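Local coordinates for protein glutathione S-transferase omega-like 2 (Saccharomyces cerevisiae, PDB 5LKB) that works as a glutathione-dependent thiol transferase that also reduces dehydroascorbate and dimethylarsinic acid, and reacts with glutathionyl-(hydro)quinones, at residues Trp39-Leu44 / Glu133-Tyr138; Gly66-His71 / Asp129-Pro134; Tyr224-Ala229 / Phe305-Thr310; Arg296-Tyr301 / Phe309-Ala314. All coordinates share one frame; numbering follows the deposited sequence.

Overall arrangement
The four contacts fall into two pairs, one in each half of the glutathione transferase subunit. Contacts 1 and 2, centred 5 Å apart, lay one long loop against neighbouring strands 38-42 and 66-69 of the thioredoxin-like domain; they share Glu-133 and Pro-134. Contacts 3 and 4, centred 10 Å apart in the helical domain, share Phe-309 and Thr-310. Contacts 1 and 4 are 31 Å apart between centres, yet touch where Leu-44 O makes a weak hydrogen bond with Arg-296 NH2. The glutathione site is approached from both halves: Val-70 lies about 4 Å from Trp-79 and Val-158, and Tyr-224 about 6 Å from the nucleophile Cys-46, side chain to side chain.

Contact 1 of 4, residues Trp39-Leu44 / Glu133-Tyr138; sequences WLYVSL and EPHYGY
The tight part of this contact is a pair of aromatic side chains on one face of strand 38-42, met by the turn 133-138. His-135 stands on edge over the indole of Trp-39, its plane at 89° to the ring and NE2 over the centre, 3.2 Å from Trp-39 CD2. Two residues after Trp-39, Tyr-41 donates its hydroxyl to Glu-133 OE2 (OH to OE2, 2.8 Å), approaching from above the carboxylate plane. Strand 38-42 is an inner strand of the thioredoxin-like sheet of glutathione transferases; Trp-39 NE1 is held by Ser-68 of the next strand. Glutamate suits its place because its bent chain folds back into its own turn: OE2 also accepts from His-135 N, while OE1 takes Tyr-136 N on its syn lone pair and Tyr-138 N on its anti one. Four donors should favour the ionised form. Packing is looser at Pro-134, whose CG comes within 4.1 Å of Trp-39 CZ2. Tyr-136 and the exposed Gly-137, with positive phi, face the solvent side.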
loop_
_atom_site.group_PDB
_atom_site.type_symbol
_atom_site.label_atom_id
_atom_site.label_comp_id
_atom_site.label_asym_id
_atom_site.label_seq_id
_atom_site.Cartn_x
_atom_site.Cartn_y
_atom_site.Cartn_z
ATOM N N TRP A 39 -19.304 -26.461 18.997
ATOM C CA TRP A 39 -19.178 -25.999 17.630
ATOM C C TRP A 39 -18.353 -24.718 17.647
ATOM O O TRP A 39 -18.358 -23.958 18.610
ATOM C CB TRP A 39 -20.543 -25.664 17.015
ATOM C CG TRP A 39 -20.596 -25.982 15.541
ATOM C CD1 TRP A 39 -20.544 -25.114 14.507
ATOM C CD2 TRP A 39 -20.719 -27.276 14.981
ATOM N NE1 TRP A 39 -20.614 -25.800 13.309
ATOM C CE2 TRP A 39 -20.740 -27.139 13.594
ATOM C CE3 TRP A 39 -20.833 -28.543 15.525
ATOM C CZ2 TRP A 39 -20.882 -28.231 12.752
ATOM C CZ3 TRP A 39 -20.948 -29.597 14.715
ATOM C CH2 TRP A 39 -20.967 -29.451 13.320
ATOM N N LEU A 40 -17.608 -24.516 16.580
ATOM C CA LEU A 40 -16.726 -23.372 16.436
ATOM C C LEU A 40 -17.195 -22.612 15.207
ATOM O O LEU A 40 -17.052 -23.106 14.076
ATOM C CB LEU A 40 -15.268 -23.851 16.322
ATOM C CG LEU A 40 -14.249 -22.712 16.221
ATOM C CD1 LEU A 40 -14.284 -21.899 17.581
ATOM C CD2 LEU A 40 -12.887 -23.261 15.973
ATOM N N TYR A 41 -17.731 -21.393 15.404
ATOM C CA TYR A 41 -18.173 -20.524 14.314
ATOM C C TYR A 41 -17.106 -19.452 14.098
ATOM O O TYR A 41 -16.708 -18.779 15.043
ATOM C CB TYR A 41 -19.487 -19.817 14.664
ATOM C CG TYR A 41 -20.700 -20.755 14.803
ATOM C CD1 TYR A 41 -21.422 -21.137 13.673
ATOM C CD2 TYR A 41 -21.097 -21.257 16.037
ATOM C CE1 TYR A 41 -22.509 -21.989 13.771
ATOM C CE2 TYR A 41 -22.185 -22.090 16.133
ATOM C CZ TYR A 41 -22.911 -22.416 15.018
ATOM O OH TYR A 41 -24.000 -23.269 15.145
ATOM N N VAL A 42 -16.640 -19.310 12.848
ATOM C CA VAL A 42 -15.508 -18.448 12.540
ATOM C C VAL A 42 -15.795 -17.662 11.280
ATOM O O VAL A 42 -16.720 -17.958 10.523
ATOM C CB VAL A 42 -14.211 -19.245 12.302
ATOM C CG1 VAL A 42 -13.881 -20.131 13.486
ATOM C CG2 VAL A 42 -14.339 -20.121 11.081
ATOM N N SER A 43 -14.967 -16.631 11.070
ATOM C CA SER A 43 -14.658 -16.131 9.730
ATOM C C SER A 43 -13.235 -16.507 9.395
ATOM O O SER A 43 -12.353 -16.388 10.223
ATOM C CB SER A 43 -14.804 -14.617 9.615
ATOM O OG SER A 43 -14.298 -14.134 8.364
ATOM N N LEU A 44 -12.996 -16.958 8.147
ATOM C CA LEU A 44 -11.619 -17.162 7.685
ATOM C C LEU A 44 -10.854 -15.853 7.457
ATOM O O LEU A 44 -9.621 -15.893 7.447
ATOM C CB LEU A 44 -11.653 -17.931 6.374
ATOM C CG LEU A 44 -12.031 -19.398 6.418
ATOM C CD1 LEU A 44 -12.379 -19.964 5.073
ATOM C CD2 LEU A 44 -10.857 -20.140 7.022
ATOM N N GLU A 133 -25.393 -21.953 8.660
ATOM C CA GLU A 133 -25.428 -22.246 10.084
ATOM C C GLU A 133 -26.257 -23.536 10.193
ATOM O O GLU A 133 -27.481 -23.479 10.009
ATOM C CB GLU A 133 -26.065 -21.064 10.835
ATOM C CG GLU A 133 -25.937 -21.117 12.365
ATOM C CD GLU A 133 -26.699 -22.320 12.918
ATOM O OE1 GLU A 133 -27.954 -22.224 12.889
ATOM O OE2 GLU A 133 -26.052 -23.317 13.297
ATOM N N PRO A 134 -25.632 -24.693 10.410
ATOM C CA PRO A 134 -26.322 -25.978 10.169
ATOM C C PRO A 134 -27.216 -26.477 11.296
ATOM O O PRO A 134 -27.962 -27.424 11.041
ATOM C CB PRO A 134 -25.159 -26.954 9.946
ATOM C CG PRO A 134 -24.072 -26.409 10.867
ATOM C CD PRO A 134 -24.240 -24.904 10.877
ATOM N N HIS A 135 -27.194 -25.886 12.488
ATOM C CA HIS A 135 -28.012 -26.431 13.580
ATOM C C HIS A 135 -29.414 -25.822 13.636
ATOM O O HIS A 135 -30.396 -26.551 13.886
ATOM C CB HIS A 135 -27.252 -26.270 14.892
ATOM C CG HIS A 135 -25.952 -26.984 14.892
ATOM N ND1 HIS A 135 -25.852 -28.353 14.879
ATOM C CD2 HIS A 135 -24.686 -26.513 14.799
ATOM C CE1 HIS A 135 -24.578 -28.704 14.847
ATOM N NE2 HIS A 135 -23.851 -27.596 14.806
ATOM N N TYR A 136 -29.539 -24.530 13.357
ATOM C CA TYR A 136 -30.793 -23.795 13.454
ATOM C C TYR A 136 -31.182 -23.055 12.197
ATOM O O TYR A 136 -32.229 -22.389 12.200
ATOM C CB TYR A 136 -30.715 -22.790 14.619
ATOM C CG TYR A 136 -29.955 -23.356 15.790
ATOM C CD1 TYR A 136 -30.536 -24.295 16.643
ATOM C CD2 TYR A 136 -28.638 -23.010 16.022
ATOM C CE1 TYR A 136 -29.822 -24.849 17.678
ATOM C CE2 TYR A 136 -27.914 -23.548 17.058
ATOM C CZ TYR A 136 -28.507 -24.484 17.899
ATOM O OH TYR A 136 -27.757 -25.040 18.922
ATOM N N GLY A 137 -30.332 -23.038 11.167
ATOM C CA GLY A 137 -30.565 -22.197 9.997
ATOM C C GLY A 137 -30.494 -20.704 10.217
ATOM O O GLY A 137 -31.139 -19.949 9.486
ATOM N N TYR A 138 -29.803 -20.231 11.251
ATOM C CA TYR A 138 -29.725 -18.788 11.467
ATOM C C TYR A 138 -28.985 -18.108 10.306
ATOM O O TYR A 138 -28.042 -18.679 9.744
ATOM C CB TYR A 138 -28.979 -18.499 12.762
ATOM C CG TYR A 138 -29.665 -18.924 14.054
ATOM C CD1 TYR A 138 -31.018 -18.757 14.209
ATOM C CD2 TYR A 138 -28.918 -19.399 15.133
ATOM C CE1 TYR A 138 -31.644 -19.089 15.415
ATOM C CE2 TYR A 138 -29.541 -19.734 16.346
ATOM C CZ TYR A 138 -30.897 -19.564 16.456
ATOM O OH TYR A 138 -31.535 -19.879 17.642
#

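Contact 2 of 4, residues Gly66-His71 / Asp129-Pro134; sequences GCSVVH and DATNEP
The loop 129-134 runs roughly antiparallel to strand 66-69 and the residues after it, the end-to-end directions 142° apart, and its backbone bonds to it through Thr-131 N and Val-69 O at 2.9 Å. The return bond comes from a side chain: Val-69 N points almost straight (175°) at Thr-131 OG1, 3.0 Å away. Threonine suits this place because its OG1, set between backbone N and carbonyl carbon, accepts that N-H and donates its own hydrogen to Asn-132 O, while CG2 lies against Val-69 CB. Strand 66-69 is the outermost strand on this side of the thioredoxin-like sheet, so the loop, without being a regular strand, occupies the flank beyond it. Val-70 turns its side chain away from the loop, onto Trp-79 of the glutathione site. Toward Pro-134 the small Ser-68 lets the proline ring close in, OG to CD at 3.2 Å; besides holding Trp-39, the same OG binds a water that donates to Asn-132 O. At the other end Ala-130 CB lies 3.5 Å from His-71 N. His-71 and Asp-129 lie side by side, His-71 NE2 bound to Ser-123 O and Asp-129 OD2 to Ser-123 OG, with Asp-129 OD1 in a salt bridge to Arg-125. The carbonyl O of Asp-129 is buried without a conventional partner, over the imidazole face and 3.4 Å from His-71 CA in a nearly linear CA-H...O contact.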
loop_
_atom_site.group_PDB
_atom_site.type_symbol
_atom_site.label_atom_id
_atom_site.label_comp_id
_atom_site.label_asym_id
_atom_site.label_seq_id
_atom_site.Cartn_x
_atom_site.Cartn_y
_atom_site.Cartn_z
ATOM N N GLY A 66 -17.221 -29.422 15.484
ATOM C CA GLY A 66 -17.544 -29.024 14.118
ATOM C C GLY A 66 -17.211 -27.585 13.901
ATOM O O GLY A 66 -17.099 -26.830 14.859
ATOM N N CYS A 67 -17.178 -27.161 12.628
ATOM C CA CYS A 67 -16.921 -25.759 12.317
ATOM C C CYS A 67 -17.824 -25.274 11.190
ATOM O O CYS A 67 -18.086 -26.029 10.244
ATOM C CB CYS A 67 -15.478 -25.657 11.893
ATOM S SG CYS A 67 -14.907 -24.059 11.224
ATOM N N SER A 68 -18.255 -24.024 11.291
ATOM C CA SER A 68 -19.041 -23.365 10.276
ATOM C C SER A 68 -18.421 -21.992 10.057
ATOM O O SER A 68 -17.810 -21.434 10.978
ATOM C CB SER A 68 -20.502 -23.212 10.643
ATOM O OG SER A 68 -21.042 -24.544 10.790
ATOM N N VAL A 69 -18.605 -21.437 8.861
ATOM C CA VAL A 69 -17.857 -20.238 8.424
ATOM C C VAL A 69 -18.831 -19.173 7.917
ATOM O O VAL A 69 -19.611 -19.415 6.986
ATOM C CB VAL A 69 -16.833 -20.593 7.343
ATOM C CG1 VAL A 69 -16.028 -19.327 7.034
ATOM C CG2 VAL A 69 -15.945 -21.688 7.781
ATOM N N VAL A 70 -18.777 -17.978 8.515
ATOM C CA VAL A 70 -19.553 -16.855 8.041
ATOM C C VAL A 70 -18.982 -16.299 6.734
ATOM O O VAL A 70 -17.824 -16.546 6.391
ATOM C CB VAL A 70 -19.634 -15.736 9.098
ATOM C CG1 VAL A 70 -20.432 -16.249 10.337
ATOM C CG2 VAL A 70 -18.294 -15.184 9.496
ATOM N N HIS A 71 -19.810 -15.516 6.058
ATOM C CA HIS A 71 -19.427 -14.792 4.847
ATOM C C HIS A 71 -18.324 -13.817 5.190
ATOM O O HIS A 71 -18.261 -13.269 6.293
ATOM C CB HIS A 71 -20.632 -14.051 4.300
ATOM C CG HIS A 71 -20.557 -13.705 2.852
ATOM N ND1 HIS A 71 -19.776 -12.684 2.377
ATOM C CD2 HIS A 71 -21.210 -14.217 1.781
ATOM C CE1 HIS A 71 -19.956 -12.579 1.069
ATOM N NE2 HIS A 71 -20.832 -13.496 0.684
ATOM N N ASP A 129 -17.926 -18.677 -0.523
ATOM C CA ASP A 129 -18.041 -17.443 0.245
ATOM C C ASP A 129 -18.366 -17.687 1.718
ATOM O O ASP A 129 -18.039 -16.843 2.550
ATOM C CB ASP A 129 -19.100 -16.552 -0.373
ATOM C CG ASP A 129 -18.735 -16.119 -1.781
ATOM O OD1 ASP A 129 -17.617 -15.557 -1.954
ATOM O OD2 ASP A 129 -19.600 -16.287 -2.677
ATOM N N ALA A 130 -19.057 -18.790 2.049
ATOM C CA ALA A 130 -19.588 -19.020 3.393
ATOM C C ALA A 130 -20.192 -20.403 3.409
ATOM O O ALA A 130 -20.396 -21.030 2.359
ATOM C CB ALA A 130 -20.653 -18.005 3.752
ATOM N N THR A 131 -20.396 -20.903 4.637
ATOM C CA THR A 131 -21.287 -22.039 4.831
ATOM C C THR A 131 -22.599 -21.540 5.406
ATOM O O THR A 131 -22.803 -20.366 5.684
ATOM C CB THR A 131 -20.668 -23.096 5.771
ATOM O OG1 THR A 131 -20.723 -22.625 7.134
ATOM C CG2 THR A 131 -19.231 -23.362 5.487
ATOM N N ASN A 132 -23.490 -22.507 5.628
ATOM C CA ASN A 132 -24.702 -22.261 6.369
ATOM C C ASN A 132 -24.405 -22.371 7.858
ATOM O O ASN A 132 -23.338 -22.826 8.285
ATOM C CB ASN A 132 -25.783 -23.252 5.933
ATOM C CG ASN A 132 -25.426 -24.700 6.242
ATOM O OD1 ASN A 132 -24.268 -25.118 6.181
ATOM N ND2 ASN A 132 -26.450 -25.510 6.532
ATOM N N GLU A 133 -25.393 -21.953 8.660
ATOM C CA GLU A 133 -25.428 -22.246 10.084
ATOM C C GLU A 133 -26.257 -23.536 10.193
ATOM O O GLU A 133 -27.481 -23.479 10.009
ATOM C CB GLU A 133 -26.065 -21.064 10.835
ATOM C CG GLU A 133 -25.937 -21.117 12.365
ATOM C CD GLU A 133 -26.699 -22.320 12.918
ATOM O OE1 GLU A 133 -27.954 -22.224 12.889
ATOM O OE2 GLU A 133 -26.052 -23.317 13.297
ATOM N N PRO A 134 -25.632 -24.693 10.410
ATOM C CA PRO A 134 -26.322 -25.978 10.169
ATOM C C PRO A 134 -27.216 -26.477 11.296
ATOM O O PRO A 134 -27.962 -27.424 11.041
ATOM C CB PRO A 134 -25.159 -26.954 9.946
ATOM C CG PRO A 134 -24.072 -26.409 10.867
ATOM C CD PRO A 134 -24.240 -24.904 10.877
HETATM O O HOH W 1 -21.841 -25.537 8.339
#

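Contact 3 of 4, residues Tyr224-Ala229 / Phe305-Thr310; sequences YKTGFA and FKCNFT
Phe-305 sets the edge of its ring against two faces at once: CE2 over Tyr-224, in an offset edge-to-face pair with planes at 65°, and CZ over Phe-228, edge-to-face at 66°. The rim of Phe-228 in turn meets Tyr-224, its CZ near the plane of the tyrosine ring. This aromatic cluster belongs to the all-helical C-terminal domain of the glutathione transferase fold, where it joins the helix 222-227 region to the loop that follows helix 285-304. The nearest ring carbons are Tyr-224 CD1 and Phe-305 CE2, 3.5 Å apart, and Phe-228 CE1 and Phe-305 CE1, 3.8 Å apart. Tyrosine suits the pocket side: its ring also makes a cation-pi contact with Arg-15, a glutathione-binding residue, and its OH bonds to Tyr-346 OH and to a glycerol, probably from the crystallisation liquor. Gly-227 allows the close approach, with CA only 3.6 Å from Phe-305 CD1; a beta carbon there would run into the phenyl ring. Thr-226 uses its two branches differently. Its OG1 is returned to Gly-222 O of its own helix, leaving CG2, anti to the backbone N, to touch Phe-305 O and to pack 3.7 Å from Cys-307 SG. Lys-306, at positive phi, reaches back so that one water accepts from its NZ at 3.2 Å and donates to Gly-227 O at 2.9 Å.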
loop_
_atom_site.group_PDB
_atom_site.type_symbol
_atom_site.label_atom_id
_atom_site.label_comp_id
_atom_site.label_asym_id
_atom_site.label_seq_id
_atom_site.Cartn_x
_atom_site.Cartn_y
_atom_site.Cartn_z
ATOM N N TYR A 224 -4.879 -2.822 13.991
ATOM C CA TYR A 224 -6.246 -2.325 13.987
ATOM C C TYR A 224 -6.344 -0.917 14.574
ATOM O O TYR A 224 -7.052 -0.073 14.030
ATOM C CB TYR A 224 -7.141 -3.249 14.802
ATOM C CG TYR A 224 -7.511 -4.523 14.075
ATOM C CD1 TYR A 224 -8.563 -4.547 13.206
ATOM C CD2 TYR A 224 -6.861 -5.693 14.330
ATOM C CE1 TYR A 224 -8.950 -5.708 12.543
ATOM C CE2 TYR A 224 -7.203 -6.885 13.640
ATOM C CZ TYR A 224 -8.300 -6.887 12.787
ATOM O OH TYR A 224 -8.722 -8.053 12.115
ATOM N N LYS A 225 -5.607 -0.658 15.670
ATOM C CA LYS A 225 -5.536 0.721 16.184
ATOM C C LYS A 225 -4.954 1.683 15.139
ATOM O O LYS A 225 -5.363 2.853 15.074
ATOM C CB LYS A 225 -4.738 0.724 17.490
ATOM C CG LYS A 225 -5.428 -0.038 18.649
ATOM C CD LYS A 225 -4.668 0.088 19.962
ATOM C CE LYS A 225 -3.401 -0.683 19.911
ATOM N NZ LYS A 225 -2.692 -0.692 21.228
ATOM N N THR A 226 -4.036 1.175 14.296
ATOM C CA THR A 226 -3.487 1.968 13.192
ATOM C C THR A 226 -4.524 2.165 12.091
ATOM O O THR A 226 -4.785 3.295 11.692
ATOM C CB THR A 226 -2.236 1.282 12.646
ATOM O OG1 THR A 226 -1.248 1.137 13.655
ATOM C CG2 THR A 226 -1.655 2.077 11.501
ATOM N N GLY A 227 -5.107 1.081 11.572
ATOM C CA GLY A 227 -5.927 1.207 10.383
ATOM C C GLY A 227 -7.292 1.788 10.631
ATOM O O GLY A 227 -7.882 2.382 9.724
ATOM N N PHE A 228 -7.831 1.571 11.840
ATOM C CA PHE A 228 -9.118 2.120 12.213
ATOM C C PHE A 228 -8.994 3.516 12.828
ATOM O O PHE A 228 -10.018 4.142 13.107
ATOM C CB PHE A 228 -9.823 1.194 13.203
ATOM C CG PHE A 228 -10.390 -0.101 12.643
ATOM C CD1 PHE A 228 -10.678 -0.283 11.295
ATOM C CD2 PHE A 228 -10.721 -1.138 13.548
ATOM C CE1 PHE A 228 -11.278 -1.440 10.844
ATOM C CE2 PHE A 228 -11.286 -2.306 13.080
ATOM C CZ PHE A 228 -11.570 -2.450 11.747
ATOM N N ALA A 229 -7.782 4.025 13.052
ATOM C CA ALA A 229 -7.687 5.419 13.511
ATOM C C ALA A 229 -8.367 6.347 12.528
ATOM O O ALA A 229 -8.252 6.196 11.295
ATOM C CB ALA A 229 -6.257 5.777 13.767
ATOM N N PHE A 305 -4.623 -0.969 5.995
ATOM C CA PHE A 305 -4.460 -0.329 7.297
ATOM C C PHE A 305 -3.268 0.637 7.330
ATOM O O PHE A 305 -2.937 1.197 8.377
ATOM C CB PHE A 305 -4.313 -1.370 8.429
ATOM C CG PHE A 305 -5.617 -2.039 8.865
ATOM C CD1 PHE A 305 -6.889 -1.610 8.411
ATOM C CD2 PHE A 305 -5.595 -3.069 9.809
ATOM C CE1 PHE A 305 -8.110 -2.178 8.868
ATOM C CE2 PHE A 305 -6.783 -3.607 10.293
ATOM C CZ PHE A 305 -8.053 -3.188 9.793
ATOM N N LYS A 306 -2.641 0.904 6.192
ATOM C CA LYS A 306 -1.590 1.903 6.077
ATOM C C LYS A 306 -0.399 1.601 6.954
ATOM O O LYS A 306 0.371 2.502 7.340
ATOM C CB LYS A 306 -2.110 3.349 6.259
ATOM C CG LYS A 306 -3.327 3.680 5.417
ATOM C CD LYS A 306 -3.810 5.108 5.727
ATOM C CE LYS A 306 -4.989 5.471 4.795
ATOM N NZ LYS A 306 -6.248 4.583 4.731
ATOM N N CYS A 307 -0.132 0.294 7.170
ATOM C CA CYS A 307 0.987 -0.133 7.975
ATOM C C CYS A 307 2.136 -0.392 7.027
ATOM O O CYS A 307 2.504 -1.516 6.716
ATOM C CB CYS A 307 0.586 -1.415 8.661
ATOM S SG CYS A 307 -0.549 -1.156 10.099
ATOM N N ASN A 308 2.757 0.702 6.538
ATOM C CA ASN A 308 3.482 0.597 5.273
ATOM C C ASN A 308 4.867 1.212 5.273
ATOM O O ASN A 308 5.386 1.495 4.200
ATOM C CB ASN A 308 2.633 1.122 4.116
ATOM C CG ASN A 308 2.563 2.618 4.069
ATOM O OD1 ASN A 308 2.736 3.296 5.071
ATOM N ND2 ASN A 308 2.290 3.144 2.861
ATOM N N PHE A 309 5.524 1.355 6.418
ATOM C CA PHE A 309 6.953 1.724 6.409
ATOM C C PHE A 309 7.730 0.828 5.466
ATOM O O PHE A 309 8.615 1.265 4.716
ATOM C CB PHE A 309 7.582 1.631 7.814
ATOM C CG PHE A 309 7.066 2.648 8.865
ATOM C CD1 PHE A 309 5.985 3.511 8.642
ATOM C CD2 PHE A 309 7.722 2.749 10.112
ATOM C CE1 PHE A 309 5.512 4.377 9.659
ATOM C CE2 PHE A 309 7.284 3.633 11.058
ATOM C CZ PHE A 309 6.191 4.417 10.859
ATOM N N THR A 310 7.436 -0.467 5.558
ATOM C CA THR A 310 7.955 -1.521 4.721
ATOM C C THR A 310 6.974 -2.674 4.818
ATOM O O THR A 310 5.954 -2.585 5.524
ATOM C CB THR A 310 9.364 -1.919 5.140
ATOM O OG1 THR A 310 9.932 -2.809 4.173
ATOM C CG2 THR A 310 9.358 -2.485 6.502
HETATM O O HOH W 2 -6.520 2.597 7.191
#

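Contact 4 of 4, residues Arg296-Tyr301 / Phe309-Ala314; sequences RFDPVY and FTSIRA
Asp-298 points its carboxylate at the start of helix 312-315, and its two oxygens divide the N-H groups there. OD1 accepts from Ile-312 N at 2.8 Å and OD2 from Arg-313 N at 3.0 Å, both through syn lone pairs. The Arg-313 side chain, in the crowded chi1 position and bent at chi3, curls round so that NE reaches the same OD2 from above the carboxylate plane, 3.0 Å away; this salt bridge sets carboxylate and guanidinium planes 58° apart. A water bridges OD2 and NH2, while NH1 goes to Pro-365 O. Facing first-turn N-H groups that lack carbonyl partners in their own helix, the aspartate's negative charge is probably stabilised by the helix end. Phe-297 crosses Ile-312 at about a right angle: Phe-297 CD1 meets Ile-312 CG1 at 3.8 Å, and Ile-312 CD1 lies over the ring face. Ser-311 N-caps helix 312-315, its OG accepting from Ala-314 N, while Asp-298 of helix 285-304 bonds the same N-terminus, joining two helices of the glutathione transferase C-terminal domain.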
loop_
_atom_site.group_PDB
_atom_site.type_symbol
_atom_site.label_atom_id
_atom_site.label_comp_id
_atom_site.label_asym_id
_atom_site.label_seq_id
_atom_site.Cartn_x
_atom_site.Cartn_y
_atom_site.Cartn_z
ATOM N N ARG A 296 -1.418 -11.882 7.292
ATOM C CA ARG A 296 -2.316 -10.867 6.743
ATOM C C ARG A 296 -1.598 -9.550 6.451
ATOM O O ARG A 296 -2.191 -8.626 5.853
ATOM C CB ARG A 296 -3.493 -10.644 7.720
ATOM C CG ARG A 296 -4.462 -11.779 7.753
ATOM C CD ARG A 296 -5.467 -11.609 8.912
ATOM N NE ARG A 296 -6.485 -12.689 8.831
ATOM C CZ ARG A 296 -6.243 -13.992 9.065
ATOM N NH1 ARG A 296 -5.095 -14.379 9.511
ATOM N NH2 ARG A 296 -7.187 -14.857 8.791
ATOM N N PHE A 297 -0.346 -9.444 6.866
ATOM C CA PHE A 297 0.293 -8.120 6.884
ATOM C C PHE A 297 0.548 -7.612 5.479
ATOM O O PHE A 297 0.098 -6.496 5.125
ATOM C CB PHE A 297 1.589 -8.172 7.707
ATOM C CG PHE A 297 2.085 -6.827 8.159
ATOM C CD1 PHE A 297 2.926 -6.072 7.355
ATOM C CD2 PHE A 297 1.746 -6.345 9.393
ATOM C CE1 PHE A 297 3.354 -4.830 7.776
ATOM C CE2 PHE A 297 2.190 -5.076 9.804
ATOM C CZ PHE A 297 2.989 -4.335 9.029
ATOM N N ASP A 298 1.229 -8.418 4.644
ATOM C CA ASP A 298 1.479 -7.954 3.281
ATOM C C ASP A 298 0.225 -7.978 2.425
ATOM O O ASP A 298 0.028 -7.036 1.636
ATOM C CB ASP A 298 2.638 -8.720 2.626
ATOM C CG ASP A 298 3.972 -8.457 3.291
ATOM O OD1 ASP A 298 4.025 -7.596 4.195
ATOM O OD2 ASP A 298 4.992 -9.063 2.883
ATOM N N PRO A 299 -0.637 -8.988 2.505
ATOM C CA PRO A 299 -1.847 -8.985 1.663
ATOM C C PRO A 299 -2.839 -7.874 1.947
ATOM O O PRO A 299 -3.586 -7.486 1.034
ATOM C CB PRO A 299 -2.449 -10.379 1.940
ATOM C CG PRO A 299 -1.299 -11.217 2.241
ATOM C CD PRO A 299 -0.380 -10.328 3.062
ATOM N N VAL A 300 -2.953 -7.421 3.209
ATOM C CA VAL A 300 -3.954 -6.430 3.629
ATOM C C VAL A 300 -3.371 -5.282 4.447
ATOM O O VAL A 300 -3.642 -4.110 4.169
ATOM C CB VAL A 300 -5.089 -7.109 4.438
ATOM C CG1 VAL A 300 -5.938 -6.031 5.129
ATOM C CG2 VAL A 300 -5.890 -7.969 3.475
ATOM N N TYR A 301 -2.670 -5.553 5.534
ATOM C CA TYR A 301 -2.441 -4.490 6.500
ATOM C C TYR A 301 -1.573 -3.346 5.927
ATOM O O TYR A 301 -1.757 -2.188 6.300
ATOM C CB TYR A 301 -1.847 -5.016 7.783
ATOM C CG TYR A 301 -2.764 -5.990 8.519
ATOM C CD1 TYR A 301 -4.160 -5.854 8.520
ATOM C CD2 TYR A 301 -2.213 -7.029 9.221
ATOM C CE1 TYR A 301 -4.979 -6.751 9.248
ATOM C CE2 TYR A 301 -3.003 -7.902 9.951
ATOM C CZ TYR A 301 -4.369 -7.747 9.941
ATOM O OH TYR A 301 -5.204 -8.610 10.637
ATOM N N PHE A 309 5.524 1.355 6.418
ATOM C CA PHE A 309 6.953 1.724 6.409
ATOM C C PHE A 309 7.730 0.828 5.466
ATOM O O PHE A 309 8.615 1.265 4.716
ATOM C CB PHE A 309 7.582 1.631 7.814
ATOM C CG PHE A 309 7.066 2.648 8.865
ATOM C CD1 PHE A 309 5.985 3.511 8.642
ATOM C CD2 PHE A 309 7.722 2.749 10.112
ATOM C CE1 PHE A 309 5.512 4.377 9.659
ATOM C CE2 PHE A 309 7.284 3.633 11.058
ATOM C CZ PHE A 309 6.191 4.417 10.859
ATOM N N THR A 310 7.436 -0.467 5.558
ATOM C CA THR A 310 7.955 -1.521 4.721
ATOM C C THR A 310 6.974 -2.674 4.818
ATOM O O THR A 310 5.954 -2.585 5.524
ATOM C CB THR A 310 9.364 -1.919 5.140
ATOM O OG1 THR A 310 9.932 -2.809 4.173
ATOM C CG2 THR A 310 9.358 -2.485 6.502
ATOM N N SER A 311 7.273 -3.742 4.084
ATOM C CA SER A 311 6.491 -4.976 4.139
ATOM C C SER A 311 7.303 -6.034 4.855
ATOM O O SER A 311 8.502 -5.882 5.117
ATOM C CB SER A 311 6.164 -5.447 2.718
ATOM O OG SER A 311 7.280 -5.761 2.007
ATOM N N ILE A 312 6.622 -7.106 5.258
ATOM C CA ILE A 312 7.350 -8.260 5.801
ATOM C C ILE A 312 8.352 -8.793 4.788
ATOM O O ILE A 312 9.542 -8.971 5.095
ATOM C CB ILE A 312 6.389 -9.377 6.216
ATOM C CG1 ILE A 312 5.420 -8.890 7.327
ATOM C CG2 ILE A 312 7.152 -10.627 6.685
ATOM C CD1 ILE A 312 6.057 -8.383 8.588
ATOM N N ARG A 313 7.915 -9.011 3.554
ATOM C CA ARG A 313 8.767 -9.692 2.597
ATOM C C ARG A 313 9.987 -8.818 2.248
ATOM O O ARG A 313 11.090 -9.344 2.016
ATOM C CB ARG A 313 7.965 -10.031 1.337
ATOM C CG ARG A 313 7.445 -8.836 0.530
ATOM C CD ARG A 313 6.445 -9.241 -0.537
ATOM N NE ARG A 313 5.265 -9.861 0.050
ATOM C CZ ARG A 313 4.348 -10.523 -0.617
ATOM N NH1 ARG A 313 4.386 -10.608 -1.961
ATOM N NH2 ARG A 313 3.382 -11.142 0.038
ATOM N N ALA A 314 9.818 -7.500 2.217
ATOM C CA ALA A 314 10.943 -6.642 1.873
ATOM C C ALA A 314 11.759 -6.217 3.064
ATOM O O ALA A 314 12.959 -5.986 2.909
ATOM C CB ALA A 314 10.438 -5.368 1.206
HETATM O O HOH W 3 4.409 -11.797 2.846
#